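Local coordinates for protein putative ATP-dependent endonuclease of the OLD family (Thermus scotoductus, PDB 6P74) that degrades linear or supercoiled double-stranded DNA from 5' to 3' as a metal-dependent exonuclease, nicks circular DNA, and has a DNA-stimulated ATPase activity, at residues Leu18-Ala32 with Phe314-Lys328. Residues are numbered along the deposited sequence; the frame is centred on the assembly and turned at random.
Sequences LPLGPLTAIVGPNGA and FADVNRFEALRLVRK. With SO4 (sulfate ion), chain H; SO4 (sulfate ion), chain D.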
ATOM      1  N   LEU A  18      20.411  10.093   4.519  1.00 70.50           N
ATOM      2  CA  LEU A  18      20.600  10.019   5.961  1.00 75.09           C
ATOM      3  C   LEU A  18      21.546   8.899   6.355  1.00 69.24           C
ATOM      4  O   LEU A  18      21.583   7.845   5.712  1.00 64.83           O
ATOM      5  CB  LEU A  18      19.265   9.834   6.705  1.00 76.06           C
ATOM      6  CG  LEU A  18      18.509   8.539   6.466  1.00 75.06           C
ATOM      7  CD1 LEU A  18      17.836   8.080   7.764  1.00 76.41           C
ATOM      8  CD2 LEU A  18      17.487   8.776   5.387  1.00 72.30           C
ATOM      9  N   PRO A  19      22.316   9.098   7.419  1.00 70.68           N
ATOM     10  CA  PRO A  19      23.111   7.989   7.956  1.00 65.69           C
ATOM     11  C   PRO A  19      22.216   6.979   8.643  1.00 72.56           C
ATOM     12  O   PRO A  19      21.118   7.296   9.115  1.00 69.58           O
ATOM     13  CB  PRO A  19      24.047   8.662   8.961  1.00 61.90           C
ATOM     14  CG  PRO A  19      23.251   9.908   9.412  1.00 70.32           C
ATOM     15  CD  PRO A  19      22.517  10.359   8.164  1.00 67.56           C
ATOM     16  N   LEU A  20      22.697   5.741   8.675  1.00 72.81           N
ATOM     17  CA  LEU A  20      22.036   4.659   9.380  1.00 66.82           C
ATOM     18  C   LEU A  20      23.015   4.077  10.384  1.00 64.26           C
ATOM     19  O   LEU A  20      24.186   3.879  10.068  1.00 74.96           O
ATOM     20  CB  LEU A  20      21.549   3.589   8.412  1.00 59.80           C
ATOM     21  CG  LEU A  20      20.521   4.059   7.381  1.00 64.02           C
ATOM     22  CD1 LEU A  20      20.316   2.973   6.340  1.00 61.50           C
ATOM     23  CD2 LEU A  20      19.213   4.369   8.047  1.00 63.34           C
ATOM     24  N   GLY A  21      22.539   3.829  11.598  1.00 60.03           N
ATOM     25  CA  GLY A  21      23.369   3.273  12.639  1.00 63.19           C
ATOM     26  C   GLY A  21      22.783   2.012  13.243  1.00 71.18           C
ATOM     27  O   GLY A  21      21.710   1.537  12.846  1.00 71.23           O
ATOM     28  N   PRO A  22      23.480   1.457  14.237  1.00 75.79           N
ATOM     29  CA  PRO A  22      23.072   0.140  14.764  1.00 71.48           C
ATOM     30  C   PRO A  22      21.653   0.155  15.287  1.00 74.36           C
ATOM     31  O   PRO A  22      20.921  -0.837  15.171  1.00 72.47           O
ATOM     32  CB  PRO A  22      24.091  -0.128  15.887  1.00 70.72           C
ATOM     33  CG  PRO A  22      25.196   0.873  15.687  1.00 78.23           C
ATOM     34  CD  PRO A  22      24.559   2.073  15.030  1.00 74.02           C
ATOM     35  N   LEU A  23      21.252   1.277  15.870  1.00 68.42           N
ATOM     36  CA  LEU A  23      19.863   1.563  16.169  1.00 68.81           C
ATOM     37  C   LEU A  23      19.539   2.864  15.458  1.00 71.22           C
ATOM     38  O   LEU A  23      20.234   3.867  15.660  1.00 70.43           O
ATOM     39  CB  LEU A  23      19.645   1.698  17.673  1.00 76.10           C
ATOM     40  CG  LEU A  23      18.234   1.524  18.198  1.00 82.77           C
ATOM     41  CD1 LEU A  23      17.799   0.103  17.948  1.00 88.66           C
ATOM     42  CD2 LEU A  23      18.225   1.824  19.675  1.00 86.90           C
ATOM     43  N   THR A  24      18.513   2.841  14.606  1.00 67.97           N
ATOM     44  CA  THR A  24      18.059   4.033  13.898  1.00 64.71           C
ATOM     45  C   THR A  24      16.578   4.203  14.214  1.00 67.22           C
ATOM     46  O   THR A  24      15.761   3.354  13.842  1.00 69.52           O
ATOM     47  CB  THR A  24      18.310   3.924  12.395  1.00 65.10           C
ATOM     48  OG1 THR A  24      19.665   3.505  12.150  1.00 69.43           O
ATOM     49  CG2 THR A  24      18.088   5.261  11.740  1.00 61.88           C
ATOM     50  N   ALA A  25      16.235   5.289  14.925  1.00 62.32           N
ATOM     51  CA  ALA A  25      14.874   5.556  15.378  1.00 63.33           C
ATOM     52  C   ALA A  25      14.359   6.728  14.563  1.00 69.43           C
ATOM     53  O   ALA A  25      14.866   7.851  14.691  1.00 68.83           O
ATOM     54  CB  ALA A  25      14.822   5.874  16.873  1.00 61.82           C
ATOM     55  N   ILE A  26      13.352   6.472  13.738  1.00 66.61           N
ATOM     56  CA  ILE A  26      12.862   7.437  12.765  1.00 65.67           C
ATOM     57  C   ILE A  26      11.520   7.965  13.251  1.00 72.45           C
ATOM     58  O   ILE A  26      10.570   7.192  13.413  1.00 79.03           O
ATOM     59  CB  ILE A  26      12.734   6.802  11.378  1.00 64.50           C
ATOM     60  CG1 ILE A  26      14.057   6.103  11.004  1.00 64.05           C
ATOM     61  CG2 ILE A  26      12.272   7.832  10.389  1.00 63.77           C
ATOM     62  CD1 ILE A  26      14.120   5.616   9.563  1.00 63.06           C
ATOM     63  N   VAL A  27      11.441   9.277  13.488  1.00 76.83           N
ATOM     64  CA  VAL A  27      10.237   9.912  14.017  1.00 77.02           C
ATOM     65  C   VAL A  27       9.846  11.087  13.130  1.00 76.19           C
ATOM     66  O   VAL A  27      10.649  11.608  12.352  1.00 75.15           O
ATOM     67  CB  VAL A  27      10.422  10.393  15.465  1.00 80.86           C
ATOM     68  CG1 VAL A  27      11.149   9.352  16.277  1.00 80.01           C
ATOM     69  CG2 VAL A  27      11.179  11.705  15.470  1.00 85.06           C
ATOM     70  N   GLY A  28       8.596  11.513  13.274  1.00 80.18           N
ATOM     71  CA  GLY A  28       8.050  12.594  12.488  1.00 82.78           C
ATOM     72  C   GLY A  28       6.576  12.366  12.235  1.00 88.15           C
ATOM     73  O   GLY A  28       6.050  11.282  12.502  1.00 96.16           O
ATOM     74  N   PRO A  29       5.877  13.372  11.714  1.00 86.45           N
ATOM     75  CA  PRO A  29       4.425  13.246  11.514  1.00 90.63           C
ATOM     76  C   PRO A  29       4.064  12.289  10.380  1.00100.50           C
ATOM     77  O   PRO A  29       4.879  11.905   9.532  1.00 94.80           O
ATOM     78  CB  PRO A  29       3.986  14.673  11.189  1.00 86.88           C
ATOM     79  CG  PRO A  29       5.078  15.540  11.755  1.00 86.77           C
ATOM     80  CD  PRO A  29       6.334  14.750  11.493  1.00 82.87           C
ATOM     81  N   ASN A  30       2.779  11.933  10.372  1.00111.06           N
ATOM     82  CA  ASN A  30       2.245  10.929   9.458  1.00111.13           C
ATOM     83  C   ASN A  30       2.124  11.471   8.039  1.00111.55           C
ATOM     84  O   ASN A  30       1.523  12.529   7.811  1.00112.55           O
ATOM     85  CB  ASN A  30       0.879  10.448   9.952  1.00114.70           C
ATOM     86  CG  ASN A  30       0.983   9.602  11.201  1.00110.89           C
ATOM     87  OD1 ASN A  30       2.029   9.002  11.465  1.00111.77           O
ATOM     88  ND2 ASN A  30      -0.092   9.540  11.965  1.00110.79           N
ATOM     89  N   GLY A  31       2.665  10.717   7.080  1.00112.91           N
ATOM     90  CA  GLY A  31       2.683  11.127   5.694  1.00117.70           C
ATOM     91  C   GLY A  31       3.840  12.023   5.329  1.00118.03           C
ATOM     92  O   GLY A  31       3.986  12.380   4.151  1.00121.83           O
ATOM     93  N   ALA A  32       4.665  12.392   6.305  1.00111.78           N
ATOM     94  CA  ALA A  32       5.768  13.314   6.111  1.00102.36           C
ATOM     95  C   ALA A  32       7.048  12.629   5.642  1.00100.70           C
ATOM     96  O   ALA A  32       8.078  13.304   5.547  1.00106.79           O
ATOM     97  CB  ALA A  32       6.029  14.091   7.412  1.00 90.28           C
ATOM     98  N   PHE A 314      10.344   4.238  22.539  1.00 70.35           N
ATOM     99  CA  PHE A 314      11.321   3.818  21.538  1.00 68.58           C
ATOM    100  C   PHE A 314      12.155   4.969  20.975  1.00 69.77           C
ATOM    101  O   PHE A 314      13.076   4.728  20.181  1.00 65.12           O
ATOM    102  CB  PHE A 314      10.613   3.096  20.385  1.00 62.28           C
ATOM    103  CG  PHE A 314      10.077   1.745  20.753  1.00 63.48           C
ATOM    104  CD1 PHE A 314       8.818   1.615  21.332  1.00 68.23           C
ATOM    105  CD2 PHE A 314      10.833   0.601  20.525  1.00 61.68           C
ATOM    106  CE1 PHE A 314       8.329   0.366  21.683  1.00 63.08           C
ATOM    107  CE2 PHE A 314      10.350  -0.656  20.864  1.00 59.06           C
ATOM    108  CZ  PHE A 314       9.096  -0.776  21.442  1.00 61.66           C
ATOM    109  N   ALA A 315      11.868   6.209  21.339  1.00 74.10           N
ATOM    110  CA  ALA A 315      12.628   7.340  20.814  1.00 69.19           C
ATOM    111  C   ALA A 315      13.216   8.057  22.024  1.00 73.23           C
ATOM    112  O   ALA A 315      12.601   8.972  22.575  1.00 70.07           O
ATOM    113  CB  ALA A 315      11.764   8.229  19.958  1.00 63.00           C
ATOM    114  N   ASP A 316      14.407   7.617  22.430  1.00 80.54           N
ATOM    115  CA  ASP A 316      15.045   8.046  23.671  1.00 82.69           C
ATOM    116  C   ASP A 316      15.946   9.244  23.406  1.00 77.87           C
ATOM    117  O   ASP A 316      16.879   9.148  22.600  1.00 78.32           O
ATOM    118  CB  ASP A 316      15.861   6.899  24.259  1.00 82.92           C
ATOM    119  CG  ASP A 316      16.112   7.065  25.731  1.00 97.72           C
ATOM    120  OD1 ASP A 316      16.666   8.120  26.141  1.00100.03           O
ATOM    121  OD2 ASP A 316      15.731   6.133  26.478  1.00107.12           O
ATOM    122  N   VAL A 317      15.697  10.359  24.106  1.00 69.03           N
ATOM    123  CA  VAL A 317      16.540  11.531  23.886  1.00 76.02           C
ATOM    124  C   VAL A 317      17.978  11.269  24.334  1.00 84.62           C
ATOM    125  O   VAL A 317      18.914  11.874  23.805  1.00 93.79           O
ATOM    126  CB  VAL A 317      15.962  12.780  24.579  1.00 81.66           C
ATOM    127  CG1 VAL A 317      15.944  12.549  26.015  1.00 80.16           C
ATOM    128  CG2 VAL A 317      16.824  13.970  24.333  1.00 92.54           C
ATOM    129  N   ASN A 318      18.190  10.382  25.303  1.00 82.90           N
ATOM    130  CA  ASN A 318      19.555  10.116  25.737  1.00 84.79           C
ATOM    131  C   ASN A 318      20.325   9.332  24.694  1.00 86.91           C
ATOM    132  O   ASN A 318      21.556   9.300  24.731  1.00 93.17           O
ATOM    133  CB  ASN A 318      19.552   9.378  27.077  1.00 94.03           C
ATOM    134  CG  ASN A 318      18.697  10.089  28.121  1.00113.80           C
ATOM    135  OD1 ASN A 318      19.159  11.010  28.813  1.00114.53           O
ATOM    136  ND2 ASN A 318      17.427   9.683  28.219  1.00120.17           N
ATOM    137  N   ARG A 319      19.634   8.727  23.748  1.00 64.74           N
ATOM    138  CA  ARG A 319      20.295   8.038  22.654  1.00 69.76           C
ATOM    139  C   ARG A 319      19.918   9.016  21.538  1.00 64.99           C
ATOM    140  O   ARG A 319      18.825   8.946  20.968  1.00 67.57           O
ATOM    141  CB  ARG A 319      19.668   6.649  22.499  1.00 74.43           C
ATOM    142  CG  ARG A 319      20.538   5.609  21.860  1.00 84.11           C
ATOM    143  CD  ARG A 319      19.849   4.252  21.935  1.00 94.73           C
ATOM    144  NE  ARG A 319      20.137   3.514  23.166  1.00 92.98           N
ATOM    145  CZ  ARG A 319      21.022   2.519  23.232  1.00 90.41           C
ATOM    146  NH1 ARG A 319      21.688   2.144  22.138  1.00 82.69           N
ATOM    147  NH2 ARG A 319      21.230   1.887  24.380  1.00 94.82           N
ATOM    148  N   PHE A 320      20.818   9.950  21.228  1.00 70.64           N
ATOM    149  CA  PHE A 320      20.457  11.047  20.337  1.00 72.12           C
ATOM    150  C   PHE A 320      21.106  10.620  19.023  1.00 66.96           C
ATOM    151  O   PHE A 320      20.639  11.042  17.959  1.00 61.97           O
ATOM    152  CB  PHE A 320      20.913  12.461  20.733  1.00 62.63           C
ATOM    153  CG  PHE A 320      22.353  12.543  21.131  1.00 65.44           C
ATOM    154  CD1 PHE A 320      23.353  12.547  20.171  1.00 64.33           C
ATOM    155  CD2 PHE A 320      22.712  12.648  22.473  1.00 64.80           C
ATOM    156  CE1 PHE A 320      24.696  12.627  20.540  1.00 68.67           C
ATOM    157  CE2 PHE A 320      24.051  12.725  22.857  1.00 59.09           C
ATOM    158  CZ  PHE A 320      25.043  12.718  21.891  1.00 67.02           C
ATOM    159  N   GLU A 321      22.139   9.770  19.059  1.00 61.86           N
ATOM    160  CA  GLU A 321      22.728   9.315  17.805  1.00 70.88           C
ATOM    161  C   GLU A 321      21.717   8.552  16.961  1.00 65.36           C
ATOM    162  O   GLU A 321      21.805   8.568  15.729  1.00 60.74           O
ATOM    163  CB  GLU A 321      23.962   8.435  18.058  1.00 76.92           C
ATOM    164  CG  GLU A 321      25.094   9.129  18.825  1.00 78.49           C
ATOM    165  CD  GLU A 321      24.913   9.059  20.337  1.00 81.68           C
ATOM    166  OE1 GLU A 321      23.789   8.759  20.806  1.00 81.88           O
ATOM    167  OE2 GLU A 321      25.902   9.299  21.062  1.00 80.82           O
ATOM    168  N   ALA A 322      20.760   7.872  17.602  1.00 63.69           N
ATOM    169  CA  ALA A 322      19.797   7.054  16.864  1.00 69.94           C
ATOM    170  C   ALA A 322      18.750   7.883  16.124  1.00 71.29           C
ATOM    171  O   ALA A 322      18.153   7.387  15.160  1.00 70.67           O
ATOM    172  CB  ALA A 322      19.088   6.095  17.810  1.00 66.96           C
ATOM    173  N   LEU A 323      18.560   9.139  16.519  1.00 66.52           N
ATOM    174  CA  LEU A 323      17.390   9.904  16.125  1.00 57.59           C
ATOM    175  C   LEU A 323      17.486  10.418  14.702  1.00 61.81           C
ATOM    176  O   LEU A 323      18.510  10.982  14.294  1.00 68.95           O
ATOM    177  CB  LEU A 323      17.191  11.071  17.086  1.00 61.21           C
ATOM    178  CG  LEU A 323      16.747  10.620  18.482  1.00 60.35           C
ATOM    179  CD1 LEU A 323      16.662  11.791  19.453  1.00 57.27           C
ATOM    180  CD2 LEU A 323      15.425   9.842  18.408  1.00 61.20           C
ATOM    181  N   ARG A 324      16.404  10.210  13.954  1.00 62.15           N
ATOM    182  CA  ARG A 324      16.176  10.822  12.654  1.00 63.90           C
ATOM    183  C   ARG A 324      14.771  11.387  12.678  1.00 64.10           C
ATOM    184  O   ARG A 324      13.810  10.637  12.893  1.00 64.56           O
ATOM    185  CB  ARG A 324      16.297   9.807  11.501  1.00 65.51           C
ATOM    186  CG  ARG A 324      17.498   8.887  11.540  1.00 66.49           C
ATOM    187  CD  ARG A 324      18.774   9.642  11.239  1.00 66.41           C
ATOM    188  NE  ARG A 324      19.888   8.710  11.204  1.00 73.27           N
ATOM    189  CZ  ARG A 324      20.645   8.415  12.251  1.00 67.68           C
ATOM    190  NH1 ARG A 324      20.424   9.008  13.426  1.00 55.02           N
ATOM    191  NH2 ARG A 324      21.619   7.531  12.114  1.00 64.64           N
ATOM    192  N   LEU A 325      14.636  12.687  12.430  1.00 62.87           N
ATOM    193  CA  LEU A 325      13.326  13.343  12.443  1.00 64.72           C
ATOM    194  C   LEU A 325      12.958  13.764  11.024  1.00 62.71           C
ATOM    195  O   LEU A 325      13.730  14.463  10.357  1.00 66.89           O
ATOM    196  CB  LEU A 325      13.327  14.528  13.416  1.00 66.84           C
ATOM    197  CG  LEU A 325      12.146  15.501  13.482  1.00 73.14           C
ATOM    198  CD1 LEU A 325      10.839  14.802  13.722  1.00 76.48           C
ATOM    199  CD2 LEU A 325      12.397  16.499  14.600  1.00 80.37           C
ATOM    200  N   VAL A 326      11.791  13.319  10.560  1.00 66.86           N
ATOM    201  CA  VAL A 326      11.378  13.433   9.161  1.00 71.23           C
ATOM    202  C   VAL A 326      10.116  14.283   9.096  1.00 77.18           C
ATOM    203  O   VAL A 326       9.147  14.012   9.814  1.00 77.27           O
ATOM    204  CB  VAL A 326      11.130  12.050   8.522  1.00 72.42           C
ATOM    205  CG1 VAL A 326      10.660  12.183   7.053  1.00 73.79           C
ATOM    206  CG2 VAL A 326      12.371  11.191   8.584  1.00 69.61           C
ATOM    207  N   ARG A 327      10.119  15.303   8.238  1.00 81.31           N
ATOM    208  CA  ARG A 327       8.928  16.132   8.101  1.00 82.94           C
ATOM    209  C   ARG A 327       9.007  16.951   6.820  1.00 88.49           C
ATOM    210  O   ARG A 327      10.070  17.066   6.198  1.00 89.35           O
ATOM    211  CB  ARG A 327       8.737  17.034   9.324  1.00 82.81           C
ATOM    212  CG  ARG A 327       9.592  18.235   9.340  1.00 82.09           C
ATOM    213  CD  ARG A 327       9.665  18.772  10.735  1.00 92.49           C
ATOM    214  NE  ARG A 327      11.060  19.002  11.052  1.00101.04           N
ATOM    215  CZ  ARG A 327      11.526  19.369  12.234  1.00 93.86           C
ATOM    216  NH1 ARG A 327      10.707  19.564  13.266  1.00 87.48           N
ATOM    217  NH2 ARG A 327      12.832  19.532  12.362  1.00 92.33           N
ATOM    218  N   LYS A 328       7.850  17.488   6.415  1.00 87.44           N
ATOM    219  CA  LYS A 328       7.748  18.307   5.216  1.00 88.94           C
ATOM    220  C   LYS A 328       7.913  19.776   5.586  1.00 93.73           C
ATOM    221  O   LYS A 328       7.341  20.244   6.573  1.00 94.74           O
ATOM    222  CB  LYS A 328       6.406  18.080   4.509  1.00 90.36           C
ATOM    223  CG  LYS A 328       6.216  16.661   3.952  1.00 83.05           C
ATOM    224  CD  LYS A 328       4.944  16.500   3.080  1.00 84.24           C
ATOM    225  CE  LYS A 328       4.825  15.055   2.519  1.00 80.95           C
ATOM    226  NZ  LYS A 328       3.831  14.856   1.417  1.00 92.64           N
TER
HETATM  227  S   SO4 H 607       4.877  18.564   9.067  1.00198.05           S
HETATM  228  O1  SO4 H 607       5.398  19.880   9.425  1.00197.65           O
HETATM  229  O2  SO4 H 607       5.633  17.561   9.802  1.00201.81           O
HETATM  230  O3  SO4 H 607       3.461  18.457   9.409  1.00195.21           O
HETATM  231  O4  SO4 H 607       5.051  18.344   7.635  1.00200.25           O
HETATM  232  S   SO4 D 603       4.759   8.154   6.289  1.00332.16           S
HETATM  233  O1  SO4 D 603       5.354   9.484   6.275  1.00335.43           O
HETATM  234  O2  SO4 D 603       5.462   7.329   7.263  1.00329.53           O
HETATM  235  O3  SO4 D 603       3.358   8.251   6.673  1.00335.82           O
HETATM  236  O4  SO4 D 603       4.861   7.555   4.962  1.00331.28           O
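The strand leading into the Walker A P-loop of the ABC-type ATPase domain, 23-27, pairs in parallel with strand 323-328 through a ladder of four backbone hydrogen bonds. Ala25 N donates to Ala322 O, Arg324 N to Ala25 O, Val27 N to Arg324 O (2.8 Å) and Val326 N to Val27 O (2.7 Å), giving the register Ala25-Leu323, Ile26-Arg324, Val27-Leu325. On the sheet face carrying Val27, its CG2 meets Leu325 CD1 at 3.6 Å while CG1 turns to Ala315 CB. On the other face, Ile26 CG2 touches Val326 CG2, where Ile37 of helix 34-45 packs against both residues.

Strand order places 23-27 between 304-308 and 323-328 in the mixed sheet, the P-loop NTPase arrangement in which the nucleotide loop follows a central strand. Arg324 ties this sheet to the end of strand 13-19. Its chain bends at chi2 (-71°), bringing the guanidinium edge to Pro19 O: Arg324 NE donates to Pro19 O at 2.8 Å with the oxygen only 5° out of the guanidinium plane, and NH2 adds a weak bond. Arg324 NH1 donates to Glu321 O (2.7 Å) and Leu323 O, both also in that plane, so three carbonyls fix the group's rotation. Thr24 CG2 lies over one guanidinium face and Pro19 CG over the opposite one.

Beyond the ladder, Ala32 CB rests on Arg327 CA (3.6 Å). In the P-loop, Gly31 N donates to O3 of the chain D sulfate at 2.6 Å; that anion, also bound by Gly33 N and Thr35 OG1, occupies a position consistent with an ATP phosphate.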